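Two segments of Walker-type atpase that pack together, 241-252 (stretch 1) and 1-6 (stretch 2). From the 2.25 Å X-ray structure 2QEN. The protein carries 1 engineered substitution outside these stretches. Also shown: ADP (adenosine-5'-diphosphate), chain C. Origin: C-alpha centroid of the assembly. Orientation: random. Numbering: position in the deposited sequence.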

# COMPACT_ATOMS: atom_id res chain seq x y z
N TRP A 241 -2.13 -3.81 -12.96
CA TRP A 241 -2.13 -4.73 -14.09
C TRP A 241 -2.75 -4.13 -15.36
O TRP A 241 -2.29 -4.41 -16.47
CB TRP A 241 -2.78 -6.06 -13.71
CG TRP A 241 -2.19 -6.70 -12.44
CD1 TRP A 241 -2.88 -7.15 -11.35
CD2 TRP A 241 -0.79 -6.95 -12.16
NE1 TRP A 241 -2.01 -7.66 -10.41
CE2 TRP A 241 -0.72 -7.55 -10.88
CE3 TRP A 241 0.39 -6.72 -12.86
CZ2 TRP A 241 0.48 -7.94 -10.30
CZ3 TRP A 241 1.61 -7.08 -12.26
CH2 TRP A 241 1.64 -7.70 -11.00
N LEU A 242 -3.77 -3.30 -15.20
CA LEU A 242 -4.40 -2.59 -16.32
C LEU A 242 -3.42 -1.65 -17.06
O LEU A 242 -3.49 -1.53 -18.28
CB LEU A 242 -5.65 -1.82 -15.86
CG LEU A 242 -6.88 -2.61 -15.36
CD1 LEU A 242 -7.94 -1.66 -14.79
CD2 LEU A 242 -7.48 -3.50 -16.42
N VAL A 243 -2.55 -0.99 -16.30
CA VAL A 243 -1.47 -0.16 -16.88
C VAL A 243 -0.38 -0.98 -17.58
O VAL A 243 0.05 -0.61 -18.67
CB VAL A 243 -0.85 0.84 -15.85
CG1 VAL A 243 0.40 1.53 -16.42
CG2 VAL A 243 -1.87 1.90 -15.44
N VAL A 244 0.09 -2.06 -16.97
CA VAL A 244 1.07 -2.97 -17.61
C VAL A 244 0.52 -3.49 -18.94
O VAL A 244 1.24 -3.51 -19.95
CB VAL A 244 1.43 -4.19 -16.70
CG1 VAL A 244 2.25 -5.23 -17.49
CG2 VAL A 244 2.19 -3.74 -15.42
N PHE A 245 -0.73 -3.93 -18.94
CA PHE A 245 -1.41 -4.37 -20.17
C PHE A 245 -1.47 -3.26 -21.24
O PHE A 245 -1.15 -3.50 -22.40
CB PHE A 245 -2.82 -4.90 -19.86
CG PHE A 245 -3.60 -5.26 -21.09
CD1 PHE A 245 -3.34 -6.46 -21.77
CD2 PHE A 245 -4.57 -4.38 -21.60
CE1 PHE A 245 -4.03 -6.78 -22.94
CE2 PHE A 245 -5.25 -4.68 -22.78
CZ PHE A 245 -5.00 -5.88 -23.44
N GLY A 246 -1.88 -2.06 -20.84
CA GLY A 246 -1.99 -0.92 -21.75
C GLY A 246 -0.66 -0.62 -22.43
O GLY A 246 -0.59 -0.52 -23.63
N VAL A 247 0.40 -0.50 -21.63
CA VAL A 247 1.79 -0.42 -22.12
C VAL A 247 2.16 -1.55 -23.10
O VAL A 247 2.64 -1.28 -24.20
CB VAL A 247 2.80 -0.36 -20.92
CG1 VAL A 247 4.27 -0.44 -21.39
CG2 VAL A 247 2.57 0.95 -20.10
N GLU A 248 1.94 -2.81 -22.71
CA GLU A 248 2.30 -3.96 -23.56
C GLU A 248 1.52 -3.99 -24.87
O GLU A 248 2.05 -4.37 -25.90
CB GLU A 248 2.14 -5.29 -22.81
CG GLU A 248 3.17 -5.54 -21.70
CD GLU A 248 4.61 -5.38 -22.20
OE1 GLU A 248 4.86 -5.65 -23.40
OE2 GLU A 248 5.50 -4.98 -21.41
N TYR A 249 0.27 -3.53 -24.84
CA TYR A 249 -0.54 -3.44 -26.04
C TYR A 249 -0.01 -2.39 -27.01
O TYR A 249 0.04 -2.65 -28.20
CB TYR A 249 -2.03 -3.22 -25.72
CG TYR A 249 -2.96 -3.61 -26.87
CD1 TYR A 249 -3.07 -2.80 -28.02
CD2 TYR A 249 -3.73 -4.76 -26.81
CE1 TYR A 249 -3.92 -3.16 -29.08
CE2 TYR A 249 -4.59 -5.12 -27.86
CZ TYR A 249 -4.68 -4.31 -28.99
OH TYR A 249 -5.51 -4.66 -30.03
N LEU A 250 0.39 -1.23 -26.49
CA LEU A 250 0.98 -0.15 -27.30
C LEU A 250 2.30 -0.58 -27.95
O LEU A 250 2.62 -0.18 -29.07
CB LEU A 250 1.24 1.10 -26.43
CG LEU A 250 0.04 1.90 -25.90
CD1 LEU A 250 0.49 3.27 -25.40
CD2 LEU A 250 -1.04 2.06 -26.95
N ARG A 251 3.05 -1.40 -27.24
CA ARG A 251 4.33 -1.90 -27.72
C ARG A 251 4.20 -3.09 -28.70
O ARG A 251 5.06 -3.28 -29.54
CB ARG A 251 5.18 -2.27 -26.50
CG ARG A 251 5.67 -1.02 -25.77
CD ARG A 251 6.35 -1.35 -24.47
NE ARG A 251 6.98 -0.14 -23.95
CZ ARG A 251 7.80 -0.09 -22.91
NH1 ARG A 251 8.10 -1.18 -22.23
NH2 ARG A 251 8.33 1.07 -22.55
N ASN A 252 3.12 -3.86 -28.57
CA ASN A 252 2.98 -5.13 -29.28
C ASN A 252 1.84 -5.22 -30.29
O ASN A 252 1.90 -6.03 -31.20
CB ASN A 252 2.87 -6.28 -28.27
CG ASN A 252 4.16 -6.51 -27.54
OD1 ASN A 252 5.06 -7.16 -28.06
ND2 ASN A 252 4.29 -5.93 -26.33
PB ADP C . -0.35 0.38 -4.07
O1B ADP C . -1.81 0.32 -3.69
O2B ADP C . 0.37 1.53 -3.40
O3B ADP C . 0.41 -0.92 -3.95
PA ADP C . 0.27 1.90 -6.52
O1A ADP C . -0.30 3.25 -6.15
O2A ADP C . 1.75 1.71 -6.63
O3A ADP C . -0.40 0.70 -5.64
O5' ADP C . -0.42 1.55 -7.94
C5' ADP C . 0.06 0.53 -8.82
C4' ADP C . 0.23 1.13 -10.22
O4' ADP C . -1.05 1.23 -10.88
C3' ADP C . 0.77 2.56 -10.25
O3' ADP C . 2.18 2.61 -10.37
C2' ADP C . 0.18 3.13 -11.50
O2' ADP C . 0.85 2.48 -12.57
C1' ADP C . -1.17 2.49 -11.55
N9 ADP C . -2.32 3.21 -10.96
C8 ADP C . -2.81 3.00 -9.72
N7 ADP C . -3.91 3.75 -9.49
C5 ADP C . -4.15 4.46 -10.61
C6 ADP C . -5.15 5.45 -11.05
N6 ADP C . -6.15 5.84 -10.23
N1 ADP C . -5.03 5.96 -12.30
C2 ADP C . -4.04 5.59 -13.12
N3 ADP C . -3.10 4.68 -12.80
C4 ADP C . -3.10 4.09 -11.58
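Stretch 2 1-6: MLFDLR

A glycine in a helix can act as a docking site for an aromatic ring, and the packing of the N-terminal segment of this Walker-type ATPase on a distant helix is a compact example. Stretch 1, residues 241-252, is helical throughout and continues a helix that begins earlier in the chain. Stretch 2, residues 1-6, has no regular helix or strand, so its course is best described by register rather than by a crossing angle. The segment comes in across the helix; from F3 to L5 it drifts back toward the helix start. F3 is closest to the middle, with its CA 5.1 Å from the CA of V247, and L5 lies nearest V244, at a CA-CA distance of 7.2 Å. M1 reaches L250 only with the end of its side chain. No hydrogen bond links the two stretches. The contact, which buries about 450 Å² in total, rests on shape and apolar packing.

Walking along the helix, W241 is out of reach, and L242 contributes mainly through its backbone, its O lying 3.9 Å from CE1 of F3. V243 is more deeply engaged. Its CG1 packs against the backbone of the segment, 3.7 Å from O of L2 and 3.5 Å from O of D4. The same side chain also reaches the bound nucleotide, with CG2 of V243 4.0 Å from C1' of ADP, while CD2 of L2 approaches C2 of ADP to 3.6 Å. The nucleotide thus touches residues from both stretches. The CA-to-CB bond of V244 points away from the segment, and its contact is correspondingly loose: CG2 of V244 is 4.4 Å from CD2 of L5.

G246 supplies the central feature. Its CA lies 3.4 Å from the centroid of the F3 ring and only 8° off the ring normal, a CH-pi contact over one face. This close approach depends on the absence of a side chain: a CB in ideal position would point toward the segment and come within 2.2 Å of CD1 of F3, a clash. The aromatic ring can therefore lie almost directly on the helix backbone, and F3 has more of its area covered than any other residue of the contact.

One residue further on, V247 packs against the backbone leading out of F3. Its CG2 lies 3.6 Å from C of F3 and 3.7 Å from N of D4, and it also meets CG of L5 at 3.9 Å. A single methyl group thus spans three successive residues of the segment. E248 and Y249 make no contact, and the next apolar residue, L250, points its CA-to-CB bond toward the segment. Its CD1 is 3.7 Å from CE of M1 and 4.0 Å from CB of F3, while its CG lies at the edge of the F3 ring. R251 is the last residue of the helix to touch the segment: its side chain starts sideways, but its end comes nearer, bringing NH1 to 4.3 Å from CD1 of L5. N252 lies beyond reach.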

# COMPACT_ATOMS: atom_id res chain seq x y z
N MET A 1 0.37 10.46 -19.71
CA MET A 1 -0.58 9.40 -20.22
C MET A 1 -0.79 8.25 -19.22
O MET A 1 0.11 7.95 -18.44
CB MET A 1 -0.13 8.87 -21.58
CG MET A 1 1.31 8.36 -21.63
SD MET A 1 1.87 7.97 -23.31
CE MET A 1 0.94 6.46 -23.65
N LEU A 2 -1.97 7.64 -19.25
CA LEU A 2 -2.29 6.48 -18.40
C LEU A 2 -1.35 5.31 -18.64
O LEU A 2 -0.82 4.73 -17.69
CB LEU A 2 -3.73 5.99 -18.62
CG LEU A 2 -4.93 6.62 -17.92
CD1 LEU A 2 -6.15 5.71 -18.13
CD2 LEU A 2 -4.67 6.88 -16.43
N PHE A 3 -1.16 4.97 -19.91
CA PHE A 3 -0.33 3.83 -20.27
C PHE A 3 1.15 4.22 -20.25
O PHE A 3 1.79 4.42 -21.28
CB PHE A 3 -0.79 3.19 -21.58
CG PHE A 3 -2.20 2.62 -21.52
CD1 PHE A 3 -2.84 2.39 -20.27
CD2 PHE A 3 -2.88 2.28 -22.68
CE1 PHE A 3 -4.12 1.85 -20.22
CE2 PHE A 3 -4.16 1.73 -22.63
CZ PHE A 3 -4.78 1.52 -21.40
N ASP A 4 1.66 4.34 -19.03
CA ASP A 4 3.01 4.81 -18.76
C ASP A 4 3.42 4.19 -17.43
O ASP A 4 2.64 4.22 -16.48
CB ASP A 4 3.03 6.34 -18.66
CG ASP A 4 4.42 6.91 -18.73
OD1 ASP A 4 5.24 6.63 -17.83
OD2 ASP A 4 4.71 7.66 -19.69
N LEU A 5 4.62 3.63 -17.36
CA LEU A 5 5.08 2.88 -16.17
C LEU A 5 5.71 3.72 -15.06
O LEU A 5 5.84 3.23 -13.94
CB LEU A 5 6.05 1.77 -16.58
CG LEU A 5 5.54 0.70 -17.55
CD1 LEU A 5 6.70 0.08 -18.31
CD2 LEU A 5 4.71 -0.36 -16.82
N ARG A 6 6.10 4.95 -15.36
CA ARG A 6 6.66 5.86 -14.34
C ARG A 6 5.63 6.17 -13.24
O ARG A 6 4.42 6.12 -13.50
CB ARG A 6 7.16 7.16 -14.98
CG ARG A 6 8.15 6.95 -16.13
CD ARG A 6 8.71 8.26 -16.68
NE ARG A 6 7.67 9.16 -17.19
CZ ARG A 6 7.44 9.41 -18.48
NH1 ARG A 6 8.17 8.84 -19.43
NH2 ARG A 6 6.47 10.25 -18.83